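PDB 6YQ4: tannase from Fusobacterium nucleatum subsp. nucleatum ATCC 25586, which probably hydrolyses the ester bonds of gallotannins, detoxifying these plant polyphenols for the bacterium, and binds a magnesium ion. Local coordinates for residues K18-N23 with S100-L105; A141-L146 with N158-N163; T282-N287 with K458-G463; N312-L315 with D320-Q323; N367-K372 with K419-M424. All blocks are in the same frame, centred on the assembly; numbering follows the deposited sequence.

Overall arrangement
The fold is an alpha/beta-hydrolase core with a long insertion between strands 202-206 and 435-439. Contacts 1 and 2 come first along the chain and share the nine-stranded sheet: helices 100-106 and 134-148 pack on its opposite faces, with contact centres about 21 Å apart. Contacts 4 and 5 lie within the insertion, on opposite sides of the chain's centre, their centres about 38 Å apart. Both are nested inside the loop that contact 3 closes by joining the insertion to helix 450-461 of the core. Contacts 3 and 5 touch, through Lys458 CB and Met424 CE at 4.1 Å. Contact 3 thus ties the insertion to the core, while contacts 4 and 5 pack parts of the insertion on each other.

Contact 1 of 5, residues K18-N23 with S100-L105; sequences KEIKIN and SLTYAL
The backbone of edge strand 16-21 passes helix 100-106 with Ile20 CA and Thr102 CA 8.1 Å apart, a separation that leaves room for one layer of side chains. This is helix-on-sheet packing in an alpha/beta-hydrolase fold, at the outermost strand of the mixed sheet. Strand 16-21 is paired with strand 26-36, and Ile20 exchanges backbone hydrogen bonds with Ile27.

Thr102 supplies the whole helix side of the contact, and each of its two branches has a different task. Its methyl CG2 lies anti to the backbone N and is set between the two isoleucines, 4.1 Å from Ile20 CG2. Its hydroxyl OG1 is held by a hydrogen bond to the carbonyl O of Gly91, so the buried polar atom is satisfied by the loop before the helix. Threonine suits such a place because it turns a methyl to the strand while its hydroxyl bonds to a backbone carbonyl.

Ile20 and Thr102 reach toward each other tip to tip. With CG1 anti to the backbone N (chi1 -175°) and the chain extended beyond it, Ile20 places CD1 3.9 Å from Thr102 OG1, a van der Waals contact. A beta-branched residue suits the strand backbone, and its long branch spans the distance to the helix. Ile22, just past the strand, slides alongside Thr102 in the opposite direction, although it is poorly ordered and its place is less certain. Its short branch makes the closest approach between the two segments, Ile22 CG2 to Thr102 CG2 at 3.6 Å.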
# COMPACT_ATOMS: atom_id res chain seq x y z
N LYS A 18 1.38 9.83 -28.88
CA LYS A 18 2.71 9.78 -28.29
C LYS A 18 3.33 8.43 -28.60
O LYS A 18 2.71 7.56 -29.21
CB LYS A 18 2.64 10.06 -26.77
CG LYS A 18 2.16 11.47 -26.45
CD LYS A 18 2.05 11.75 -24.96
CE LYS A 18 1.88 13.26 -24.73
NZ LYS A 18 2.45 13.75 -23.42
N GLU A 19 4.59 8.27 -28.19
CA GLU A 19 5.33 7.03 -28.44
C GLU A 19 6.51 6.97 -27.49
O GLU A 19 6.92 7.97 -26.89
CB GLU A 19 5.80 6.92 -29.89
CG GLU A 19 6.68 8.08 -30.34
CD GLU A 19 7.22 7.90 -31.74
OE1 GLU A 19 6.89 6.87 -32.37
OE2 GLU A 19 7.99 8.76 -32.20
N ILE A 20 7.07 5.76 -27.37
CA ILE A 20 8.27 5.54 -26.57
C ILE A 20 8.89 4.24 -27.05
O ILE A 20 8.18 3.31 -27.44
CB ILE A 20 7.95 5.52 -25.05
CG1 ILE A 20 9.23 5.41 -24.23
CG2 ILE A 20 7.00 4.38 -24.70
CD1 ILE A 20 8.99 5.32 -22.77
N LYS A 21 10.21 4.19 -27.05
CA LYS A 21 10.98 3.02 -27.43
C LYS A 21 11.67 2.50 -26.17
O LYS A 21 12.37 3.25 -25.49
CB LYS A 21 12.01 3.36 -28.51
CG LYS A 21 11.49 4.24 -29.67
CD LYS A 21 11.58 5.75 -29.36
CE LYS A 21 10.42 6.54 -30.01
NZ LYS A 21 10.21 7.90 -29.41
N ILE A 22 11.47 1.23 -25.86
CA ILE A 22 12.01 0.67 -24.62
C ILE A 22 13.45 0.19 -24.81
O ILE A 22 14.36 0.59 -24.06
CB ILE A 22 11.07 -0.43 -24.08
CG1 ILE A 22 10.78 -1.52 -25.12
CG2 ILE A 22 9.77 0.19 -23.66
CD1 ILE A 22 11.57 -2.82 -24.95
N ASN A 23 13.68 -0.66 -25.81
CA ASN A 23 15.02 -1.05 -26.24
C ASN A 23 15.13 -1.15 -27.75
O ASN A 23 16.25 -1.24 -28.26
CB ASN A 23 15.46 -2.40 -25.62
CG ASN A 23 15.40 -2.41 -24.09
OD1 ASN A 23 14.32 -2.43 -23.50
ND2 ASN A 23 16.56 -2.43 -23.46
N SER A 100 6.10 1.06 -14.98
CA SER A 100 5.01 0.10 -14.96
C SER A 100 3.94 0.41 -16.01
O SER A 100 3.32 -0.52 -16.54
CB SER A 100 4.40 0.06 -13.55
OG SER A 100 3.69 1.24 -13.27
N LEU A 101 3.73 1.69 -16.32
CA LEU A 101 2.73 2.07 -17.31
C LEU A 101 3.21 1.75 -18.72
O LEU A 101 2.43 1.30 -19.56
CB LEU A 101 2.40 3.56 -17.19
CG LEU A 101 1.59 4.04 -15.99
CD1 LEU A 101 2.40 3.99 -14.68
CD2 LEU A 101 1.07 5.45 -16.26
N THR A 102 4.50 2.03 -18.99
CA THR A 102 5.09 1.61 -20.27
C THR A 102 5.05 0.10 -20.42
O THR A 102 4.76 -0.43 -21.50
CB THR A 102 6.53 2.09 -20.36
OG1 THR A 102 6.59 3.53 -20.28
CG2 THR A 102 7.18 1.60 -21.64
N TYR A 103 5.36 -0.62 -19.34
CA TYR A 103 5.26 -2.07 -19.35
C TYR A 103 3.83 -2.50 -19.67
O TYR A 103 3.60 -3.36 -20.53
CB TYR A 103 5.72 -2.64 -18.01
CG TYR A 103 6.30 -4.03 -18.15
CD1 TYR A 103 5.46 -5.14 -18.33
CD2 TYR A 103 7.68 -4.24 -18.13
CE1 TYR A 103 5.98 -6.42 -18.50
CE2 TYR A 103 8.20 -5.52 -18.29
CZ TYR A 103 7.34 -6.61 -18.48
OH TYR A 103 7.84 -7.88 -18.64
N ALA A 104 2.85 -1.88 -19.00
CA ALA A 104 1.45 -2.23 -19.22
C ALA A 104 1.06 -2.02 -20.68
O ALA A 104 0.44 -2.90 -21.30
CB ALA A 104 0.56 -1.41 -18.28
N LEU A 105 1.43 -0.88 -21.26
CA LEU A 105 1.07 -0.60 -22.65
C LEU A 105 1.69 -1.61 -23.61
O LEU A 105 1.05 -2.01 -24.58
CB LEU A 105 1.49 0.82 -23.04
CG LEU A 105 0.58 1.95 -22.56
CD1 LEU A 105 1.28 3.27 -22.82
CD2 LEU A 105 -0.79 1.90 -23.24

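Contact 2 of 5, residues A141-L146 with N158-N163; sequences AAVRYL and NKIISN
Leu146 N donates to Ala142 O at 3.0 Å, one of the helical bonds that keep Leu146 on the same side of helix 134-148 as Val143, facing Ile160 of strand 160-163. The helix belongs to a beta-alpha-beta crossover that joins the parallel strands 110-114 and 160-163 and passes over strand 73-76 between them, as in the core of alpha/beta hydrolases.

Across the interface everything turns on a single methyl group. Ile160 has CG1 anti to its carbonyl carbon (chi1 -70°) and an extended second torsion, which carries CD1 straight out from the sheet toward the helix. There Ile160 CD1 meets Val143 CG1 at 3.8 Å and, equally closely, Leu146 CD1 at 3.8 Å. Both helix side chains cross the isoleucine obliquely, and the methyl rests against the notch formed by these two residues, three apart in sequence. Val143 is short and brings its touching branch, CG1, from close to the helix backbone; Leu146 is longer and reaches with one branch of its fork.

The side chain of Phe75, on strand 73-76, touches all three of these residues and adds to the buried layer. Along the chain, the turn between helix and strand carries Asp150, Met153 and Gly155, which bind the magnesium ion. The side chain of Leu146 comes within about 4 Å of that of Met153.

Between helix and strand only aliphatic carbons meet, so the contact rests on fit and exclusion of water rather than on directional bonds.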
# COMPACT_ATOMS: atom_id res chain seq x y z
N ALA A 141 -13.52 7.33 -6.74
CA ALA A 141 -14.15 8.23 -7.69
C ALA A 141 -13.60 8.06 -9.10
O ALA A 141 -14.34 8.21 -10.07
CB ALA A 141 -13.97 9.66 -7.22
N ALA A 142 -12.30 7.77 -9.23
CA ALA A 142 -11.75 7.56 -10.57
C ALA A 142 -12.23 6.24 -11.16
O ALA A 142 -12.55 6.16 -12.34
CB ALA A 142 -10.23 7.64 -10.56
N VAL A 143 -12.30 5.18 -10.33
CA VAL A 143 -12.89 3.92 -10.78
C VAL A 143 -14.31 4.14 -11.27
O VAL A 143 -14.70 3.64 -12.34
CB VAL A 143 -12.86 2.87 -9.64
CG1 VAL A 143 -13.65 1.61 -10.05
CG2 VAL A 143 -11.46 2.49 -9.32
N ARG A 144 -15.10 4.90 -10.52
CA ARG A 144 -16.48 5.14 -10.92
C ARG A 144 -16.53 5.82 -12.29
O ARG A 144 -17.36 5.48 -13.13
CB ARG A 144 -17.19 5.95 -9.85
CG ARG A 144 -17.24 5.21 -8.53
CD ARG A 144 -18.00 5.95 -7.46
NE ARG A 144 -18.34 5.07 -6.34
CZ ARG A 144 -19.57 4.61 -6.11
NH1 ARG A 144 -20.57 4.92 -6.92
NH2 ARG A 144 -19.78 3.83 -5.07
N TYR A 145 -15.61 6.77 -12.52
CA TYR A 145 -15.45 7.37 -13.84
C TYR A 145 -15.17 6.32 -14.90
O TYR A 145 -15.74 6.37 -16.00
CB TYR A 145 -14.32 8.41 -13.79
CG TYR A 145 -14.03 9.08 -15.11
CD1 TYR A 145 -14.58 10.33 -15.42
CD2 TYR A 145 -13.20 8.47 -16.06
CE1 TYR A 145 -14.32 10.94 -16.61
CE2 TYR A 145 -12.94 9.08 -17.26
CZ TYR A 145 -13.50 10.31 -17.54
OH TYR A 145 -13.24 10.92 -18.75
N LEU A 146 -14.27 5.38 -14.61
CA LEU A 146 -13.99 4.30 -15.56
C LEU A 146 -15.23 3.50 -15.90
O LEU A 146 -15.46 3.18 -17.07
CB LEU A 146 -12.91 3.38 -15.01
CG LEU A 146 -11.55 4.04 -14.82
CD1 LEU A 146 -10.52 2.97 -14.45
CD2 LEU A 146 -11.15 4.78 -16.06
N ASN A 158 -14.54 -4.12 -16.11
CA ASN A 158 -14.69 -5.24 -15.20
C ASN A 158 -13.38 -5.90 -14.87
O ASN A 158 -13.37 -6.91 -14.15
CB ASN A 158 -15.64 -6.27 -15.79
CG ASN A 158 -17.00 -5.71 -16.02
OD1 ASN A 158 -17.68 -5.32 -15.06
ND2 ASN A 158 -17.42 -5.65 -17.27
N LYS A 159 -12.27 -5.38 -15.40
CA LYS A 159 -10.95 -5.96 -15.18
C LYS A 159 -9.95 -4.85 -14.86
O LYS A 159 -8.97 -4.63 -15.57
CB LYS A 159 -10.53 -6.81 -16.38
CG LYS A 159 -11.39 -8.04 -16.51
CD LYS A 159 -10.69 -9.15 -17.23
CE LYS A 159 -11.72 -10.04 -17.91
NZ LYS A 159 -11.47 -11.46 -17.60
N ILE A 160 -10.21 -4.16 -13.76
CA ILE A 160 -9.33 -3.12 -13.25
C ILE A 160 -8.34 -3.76 -12.29
O ILE A 160 -8.74 -4.37 -11.29
CB ILE A 160 -10.13 -2.01 -12.55
CG1 ILE A 160 -10.94 -1.20 -13.57
CG2 ILE A 160 -9.20 -1.09 -11.79
CD1 ILE A 160 -11.88 -0.18 -12.93
N ILE A 161 -7.04 -3.63 -12.57
CA ILE A 161 -6.00 -4.11 -11.66
C ILE A 161 -5.36 -2.89 -11.02
O ILE A 161 -4.68 -2.10 -11.69
CB ILE A 161 -4.95 -4.97 -12.36
CG1 ILE A 161 -5.62 -6.10 -13.15
CG2 ILE A 161 -3.94 -5.53 -11.30
CD1 ILE A 161 -5.87 -5.76 -14.61
N SER A 162 -5.57 -2.75 -9.72
CA SER A 162 -4.94 -1.71 -8.93
C SER A 162 -3.48 -2.05 -8.64
O SER A 162 -3.14 -3.22 -8.44
CB SER A 162 -5.69 -1.55 -7.61
OG SER A 162 -5.39 -0.34 -6.96
N ASN A 163 -2.62 -1.01 -8.61
CA ASN A 163 -1.23 -1.12 -8.16
C ASN A 163 -0.84 0.09 -7.30
O ASN A 163 -1.33 1.20 -7.49
CB ASN A 163 -0.27 -1.24 -9.36
CG ASN A 163 1.11 -1.77 -8.95
OD1 ASN A 163 1.23 -2.68 -8.13
ND2 ASN A 163 2.16 -1.18 -9.53

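Contact 3 of 5, residues T282-N287 with K458-G463; sequences TDDGGN and KLKNSG
The flat amide of Asn461 is turned to the backbone of Thr282: OD1 accepts from Thr282 N at 2.9 Å, and ND2 donates a hydrogen bond to Thr282 O at 2.8 Å. The acceptor Thr282 O lies almost exactly in the amide plane, whereas the donor Thr282 N is tilted 24° from it; the two bonds are nearly straight, at 170° and 167°. Thr282 OG1 lies off the amide plane and to one side, 3.4 Å from Asn461 CG. Asparagine suits the place because its amide carries a donor and an acceptor side by side, matching the N-H and C=O of one extended residue much as a neighbouring strand would.

Asn461 lies in the last turn of helix 450-461, where Gly463, with positive phi, is the C-prime residue of a Schellman motif. Beyond Thr282, the chain folds into a type I turn from Asp283 to Gly286. Asp283 OD1 braces it, accepting from Gly285 N in an Asx turn and from Asn287 N on the opposite face of the carboxylate.

At the rim, Lys460 bends its chain to bring CE 3.8 Å from Asp284 OD1. Its NZ remains 4.4 Å from that oxygen, too far for a salt bridge.

Two bonds to one residue should fix the rotation of the amide, making this surface tie between insertion and core specific and directional, with charge attraction at most a mild addition.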
# COMPACT_ATOMS: atom_id res chain seq x y z
N THR A 282 -6.35 -18.48 10.63
CA THR A 282 -5.92 -19.86 10.46
C THR A 282 -4.98 -19.95 9.27
O THR A 282 -5.14 -19.23 8.28
CB THR A 282 -7.10 -20.79 10.22
OG1 THR A 282 -7.80 -20.33 9.07
CG2 THR A 282 -8.05 -20.81 11.42
N ASP A 283 -3.99 -20.83 9.37
CA ASP A 283 -3.12 -21.06 8.22
C ASP A 283 -3.80 -21.97 7.19
O ASP A 283 -5.00 -22.20 7.25
CB ASP A 283 -1.79 -21.65 8.68
CG ASP A 283 -1.93 -23.05 9.28
OD1 ASP A 283 -3.03 -23.65 9.21
OD2 ASP A 283 -0.92 -23.54 9.85
N ASP A 284 -3.00 -22.50 6.26
CA ASP A 284 -3.50 -23.36 5.20
C ASP A 284 -4.21 -24.60 5.72
O ASP A 284 -5.10 -25.13 5.06
CB ASP A 284 -2.34 -23.80 4.33
CG ASP A 284 -2.37 -23.18 3.00
OD1 ASP A 284 -3.31 -22.39 2.77
OD2 ASP A 284 -1.48 -23.51 2.18
N GLY A 285 -3.80 -25.09 6.87
CA GLY A 285 -4.36 -26.32 7.38
C GLY A 285 -5.57 -26.15 8.26
O GLY A 285 -6.06 -27.15 8.80
N GLY A 286 -6.08 -24.92 8.42
CA GLY A 286 -7.08 -24.64 9.43
C GLY A 286 -6.54 -24.56 10.84
O GLY A 286 -7.33 -24.57 11.80
N ASN A 287 -5.23 -24.51 11.00
CA ASN A 287 -4.62 -24.37 12.31
C ASN A 287 -4.62 -22.90 12.72
O ASN A 287 -4.19 -22.04 11.95
CB ASN A 287 -3.21 -24.94 12.28
CG ASN A 287 -3.19 -26.41 11.83
OD1 ASN A 287 -4.08 -27.20 12.15
ND2 ASN A 287 -2.17 -26.77 11.05
N LYS A 458 -6.02 -12.96 6.33
CA LYS A 458 -7.42 -12.58 6.36
C LYS A 458 -8.07 -12.80 5.01
O LYS A 458 -9.19 -13.30 4.92
CB LYS A 458 -7.54 -11.12 6.82
CG LYS A 458 -8.93 -10.61 6.92
CD LYS A 458 -9.68 -11.32 8.02
CE LYS A 458 -11.13 -10.87 8.02
NZ LYS A 458 -12.04 -11.82 8.77
N LEU A 459 -7.35 -12.48 3.93
CA LEU A 459 -7.92 -12.69 2.60
C LEU A 459 -8.04 -14.18 2.26
O LEU A 459 -9.03 -14.63 1.68
CB LEU A 459 -7.08 -11.97 1.56
CG LEU A 459 -7.02 -10.46 1.62
CD1 LEU A 459 -5.72 -9.93 1.00
CD2 LEU A 459 -8.22 -9.88 0.91
N LYS A 460 -7.02 -14.97 2.59
CA LYS A 460 -7.10 -16.41 2.37
C LYS A 460 -8.24 -17.03 3.17
O LYS A 460 -8.99 -17.88 2.66
CB LYS A 460 -5.78 -17.08 2.75
CG LYS A 460 -4.62 -16.65 1.88
CD LYS A 460 -3.36 -17.35 2.30
CE LYS A 460 -3.24 -18.73 1.67
NZ LYS A 460 -2.11 -18.70 0.72
N ASN A 461 -8.38 -16.61 4.44
CA ASN A 461 -9.41 -17.20 5.29
C ASN A 461 -10.81 -16.87 4.78
O ASN A 461 -11.76 -17.58 5.13
CB ASN A 461 -9.24 -16.71 6.73
CG ASN A 461 -8.02 -17.32 7.43
OD1 ASN A 461 -7.67 -16.92 8.53
ND2 ASN A 461 -7.38 -18.30 6.79
N SER A 462 -10.92 -15.83 3.95
CA SER A 462 -12.16 -15.38 3.34
C SER A 462 -12.34 -15.88 1.91
O SER A 462 -13.28 -15.44 1.24
CB SER A 462 -12.26 -13.85 3.36
OG SER A 462 -11.86 -13.31 4.60
N GLY A 463 -11.50 -16.79 1.44
CA GLY A 463 -11.78 -17.44 0.18
C GLY A 463 -11.25 -16.74 -1.06
O GLY A 463 -11.66 -17.10 -2.17

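Contact 4 of 5, residues N312-L315 with D320-Q323; sequences NRAL and DISQ
Ile321 follows the end of helix 298-316 and turns its side chain back onto the helix's last turns, so that the loop folds back on the C-terminal turn in a buried apolar contact. This lies in the long insertion between core strands 202-206 and 435-439 of the alpha/beta-hydrolase fold, a position consistent with the lid-like domains of tannases.

From CB, pointing at the helix, the isoleucine divides. The short branch CG2 is set anti to the carbonyl carbon and goes to the helix surface, where it lies 4.2 Å from Ala314 CB and 4.0 Å from Leu315 CD2. The long branch begins with CG1 between the backbone N and the carbonyl carbon (chi1 71°), and this atom is 4.1 Å from Leu315 CD2. Extended from there, CD1 ends against the fork of the leucine.

Leu315 does not aim its CB at the loop, but its extended chain brings both methyls over to it, and the two side chains cross at about a right angle. The small side chain of Ala314 lets the loop come close, with Ala314 CA and Asp320 CA 7.2 Å apart, while the branched shape of Ile321 lets one residue meet two helix positions.

Trp472 touches both Ala314 and Ile321, and its NE1 hydrogen-bonds to Asp320 O. Phe328 and Ile330, on the following strand, pack on Ile321 as well. The tightest point between helix and loop is Ile321 CD1 against Leu315 CD2, at 3.8 Å.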
# COMPACT_ATOMS: atom_id res chain seq x y z
N ASN A 312 15.16 -19.85 1.04
CA ASN A 312 15.39 -21.01 0.16
C ASN A 312 15.25 -20.65 -1.31
O ASN A 312 15.95 -21.23 -2.16
CB ASN A 312 14.44 -22.13 0.52
CG ASN A 312 14.98 -22.95 1.64
OD1 ASN A 312 16.20 -23.03 1.82
ND2 ASN A 312 14.08 -23.54 2.43
N ARG A 313 14.36 -19.72 -1.65
CA ARG A 313 14.33 -19.23 -3.02
C ARG A 313 15.62 -18.52 -3.36
O ARG A 313 16.17 -18.70 -4.46
CB ARG A 313 13.12 -18.31 -3.23
CG ARG A 313 13.08 -17.61 -4.59
CD ARG A 313 11.68 -17.05 -4.86
NE ARG A 313 10.71 -18.13 -5.13
CZ ARG A 313 9.73 -18.51 -4.30
NH1 ARG A 313 8.91 -19.49 -4.64
NH2 ARG A 313 9.57 -17.90 -3.13
N ALA A 314 16.14 -17.71 -2.43
CA ALA A 314 17.39 -17.00 -2.67
C ALA A 314 18.52 -17.98 -2.96
O ALA A 314 19.28 -17.80 -3.92
CB ALA A 314 17.74 -16.13 -1.47
N LEU A 315 18.64 -19.03 -2.15
CA LEU A 315 19.64 -20.07 -2.39
C LEU A 315 19.52 -20.64 -3.80
O LEU A 315 20.51 -20.75 -4.52
CB LEU A 315 19.51 -21.16 -1.33
CG LEU A 315 20.00 -20.75 0.06
CD1 LEU A 315 19.84 -21.88 1.07
CD2 LEU A 315 21.46 -20.30 -0.02
N ASP A 320 23.03 -14.28 -1.87
CA ASP A 320 23.75 -14.35 -0.61
C ASP A 320 22.76 -14.37 0.55
O ASP A 320 21.87 -13.52 0.63
CB ASP A 320 24.71 -13.17 -0.49
CG ASP A 320 25.59 -13.25 0.74
OD1 ASP A 320 25.70 -12.24 1.47
OD2 ASP A 320 26.19 -14.31 0.98
N ILE A 321 22.90 -15.35 1.44
CA ILE A 321 22.17 -15.33 2.70
C ILE A 321 23.10 -15.15 3.88
O ILE A 321 22.62 -14.91 5.00
CB ILE A 321 21.31 -16.60 2.89
CG1 ILE A 321 22.19 -17.83 3.14
CG2 ILE A 321 20.38 -16.82 1.69
CD1 ILE A 321 21.40 -19.04 3.59
N SER A 322 24.42 -15.23 3.65
CA SER A 322 25.51 -15.12 4.62
C SER A 322 25.21 -14.33 5.89
O SER A 322 25.25 -14.88 7.00
CB SER A 322 26.72 -14.52 3.89
OG SER A 322 27.52 -13.73 4.74
N GLN A 323 24.92 -13.03 5.75
CA GLN A 323 24.65 -12.17 6.89
C GLN A 323 23.60 -12.73 7.84
O GLN A 323 23.57 -12.33 9.00
CB GLN A 323 24.21 -10.80 6.40
CG GLN A 323 24.84 -10.40 5.08
CD GLN A 323 24.06 -9.31 4.35
OE1 GLN A 323 23.30 -8.56 4.97
NE2 GLN A 323 24.24 -9.23 3.04

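Contact 5 of 5, residues N367-K372 with K419-M424; sequences NLFGDK and KMMNPM
Buried apolar packing joins two helix ends here, in the insertion of the alpha/beta-hydrolase fold: Leu368 and Phe369, where helix 364-368 finishes, meet Met421, just beyond helix 415-420. Met421 also touches Leu171 and Leu174 of helix 167-177, which follows strand 160-163 and what is probably the nucleophile elbow of the enzyme. The methionine therefore sits between the insertion and a central helix of the core.

Methionine suits the place because its unbranched thioether folds easily. Met421 bends at both outer torsions (chi2 -55°, chi3 -51°), so that CG and CE serve different neighbours. Its CG lies against the phenyl ring, 3.9 Å from Phe369 CE1 and 4.1 Å from Phe369 CZ, as the two side chains slide past each other in opposite directions. The terminal methyl, Met421 CE, turns instead to Leu368 CD2 at a looser 4.4 Å.

That same leucine methyl, Leu368 CD2, lies 4.2 Å above one face of the Phe369 ring, offset toward its rim, so neighbours in sequence pack on each other before they meet the methionine. Leu212 of helix 212-223 touches both. Just after Met421, Asn422 OD1 accepts from Met424 N at 3.1 Å in an Asx turn that leads into the next helical segment.

With carbon alone meeting carbon, the junction depends on shape and burial, and a bendable side chain can follow the outline of a rigid ring.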
# COMPACT_ATOMS: atom_id res chain seq x y z
N ASN A 367 -0.17 12.67 10.80
CA ASN A 367 -0.56 13.75 9.91
C ASN A 367 -1.71 13.34 8.99
O ASN A 367 -2.52 14.20 8.63
CB ASN A 367 0.65 14.19 9.09
CG ASN A 367 0.41 15.46 8.34
OD1 ASN A 367 0.03 15.44 7.19
ND2 ASN A 367 0.60 16.59 9.02
N LEU A 368 -1.80 12.05 8.61
CA LEU A 368 -2.93 11.58 7.79
C LEU A 368 -4.26 11.72 8.52
O LEU A 368 -5.28 12.02 7.89
CB LEU A 368 -2.73 10.12 7.35
CG LEU A 368 -3.92 9.26 6.84
CD1 LEU A 368 -4.42 9.76 5.51
CD2 LEU A 368 -3.59 7.71 6.76
N PHE A 369 -4.27 11.56 9.85
CA PHE A 369 -5.49 11.56 10.64
C PHE A 369 -5.80 12.92 11.27
O PHE A 369 -6.66 13.00 12.15
CB PHE A 369 -5.42 10.48 11.73
CG PHE A 369 -5.62 9.08 11.19
CD1 PHE A 369 -6.80 8.73 10.55
CD2 PHE A 369 -4.62 8.14 11.27
CE1 PHE A 369 -6.98 7.49 10.03
CE2 PHE A 369 -4.79 6.87 10.77
CZ PHE A 369 -5.97 6.54 10.14
N GLY A 370 -5.13 13.99 10.85
CA GLY A 370 -5.68 15.31 11.10
C GLY A 370 -7.02 15.50 10.40
O GLY A 370 -7.50 14.57 9.74
N ASP A 371 -7.64 16.66 10.54
CA ASP A 371 -8.87 16.96 9.81
C ASP A 371 -8.79 18.40 9.30
O ASP A 371 -7.72 19.01 9.27
CB ASP A 371 -10.10 16.65 10.68
CG ASP A 371 -10.17 17.50 11.95
OD1 ASP A 371 -9.43 18.50 12.05
OD2 ASP A 371 -10.98 17.18 12.85
N LYS A 372 -9.94 18.96 8.90
CA LYS A 372 -9.97 20.25 8.22
C LYS A 372 -9.25 21.33 9.00
O LYS A 372 -8.70 22.27 8.41
CB LYS A 372 -11.42 20.69 7.95
CG LYS A 372 -12.29 19.60 7.29
CD LYS A 372 -13.65 20.14 6.82
CE LYS A 372 -14.36 19.18 5.86
NZ LYS A 372 -15.57 19.80 5.22
N LYS A 419 -11.54 3.52 10.70
CA LYS A 419 -12.09 2.34 10.04
C LYS A 419 -11.93 2.42 8.53
O LYS A 419 -11.42 1.49 7.88
CB LYS A 419 -13.56 2.16 10.39
CG LYS A 419 -14.14 0.94 9.73
CD LYS A 419 -15.68 0.91 9.73
CE LYS A 419 -16.18 -0.07 8.67
NZ LYS A 419 -17.61 -0.37 8.80
N MET A 420 -12.35 3.55 7.94
CA MET A 420 -12.35 3.69 6.48
C MET A 420 -10.97 3.59 5.86
O MET A 420 -10.88 3.47 4.63
CB MET A 420 -12.96 5.02 6.08
CG MET A 420 -14.48 5.00 6.04
SD MET A 420 -15.12 6.60 5.49
CE MET A 420 -15.30 7.37 7.07
N MET A 421 -9.89 3.67 6.65
CA MET A 421 -8.54 3.55 6.11
C MET A 421 -7.98 2.15 6.25
O MET A 421 -6.86 1.91 5.80
CB MET A 421 -7.57 4.54 6.78
CG MET A 421 -7.91 6.01 6.59
SD MET A 421 -8.06 6.44 4.85
CE MET A 421 -6.52 5.79 4.13
N ASN A 422 -8.73 1.23 6.88
CA ASN A 422 -8.19 -0.08 7.23
C ASN A 422 -8.89 -1.23 6.52
O ASN A 422 -10.04 -1.56 6.87
CB ASN A 422 -8.26 -0.30 8.74
CG ASN A 422 -7.51 -1.55 9.17
OD1 ASN A 422 -6.93 -2.25 8.33
ND2 ASN A 422 -7.51 -1.83 10.46
N PRO A 423 -8.25 -1.87 5.54
CA PRO A 423 -8.91 -2.99 4.83
C PRO A 423 -9.38 -4.10 5.75
O PRO A 423 -10.33 -4.82 5.38
CB PRO A 423 -7.82 -3.50 3.88
CG PRO A 423 -6.85 -2.51 3.78
CD PRO A 423 -6.90 -1.63 5.02
N MET A 424 -8.79 -4.26 6.94
CA MET A 424 -9.18 -5.34 7.85
C MET A 424 -10.67 -5.32 8.17
O MET A 424 -11.30 -6.38 8.25
CB MET A 424 -8.37 -5.27 9.13
CG MET A 424 -6.89 -5.51 8.93
SD MET A 424 -6.54 -7.10 8.17
CE MET A 424 -6.97 -8.15 9.54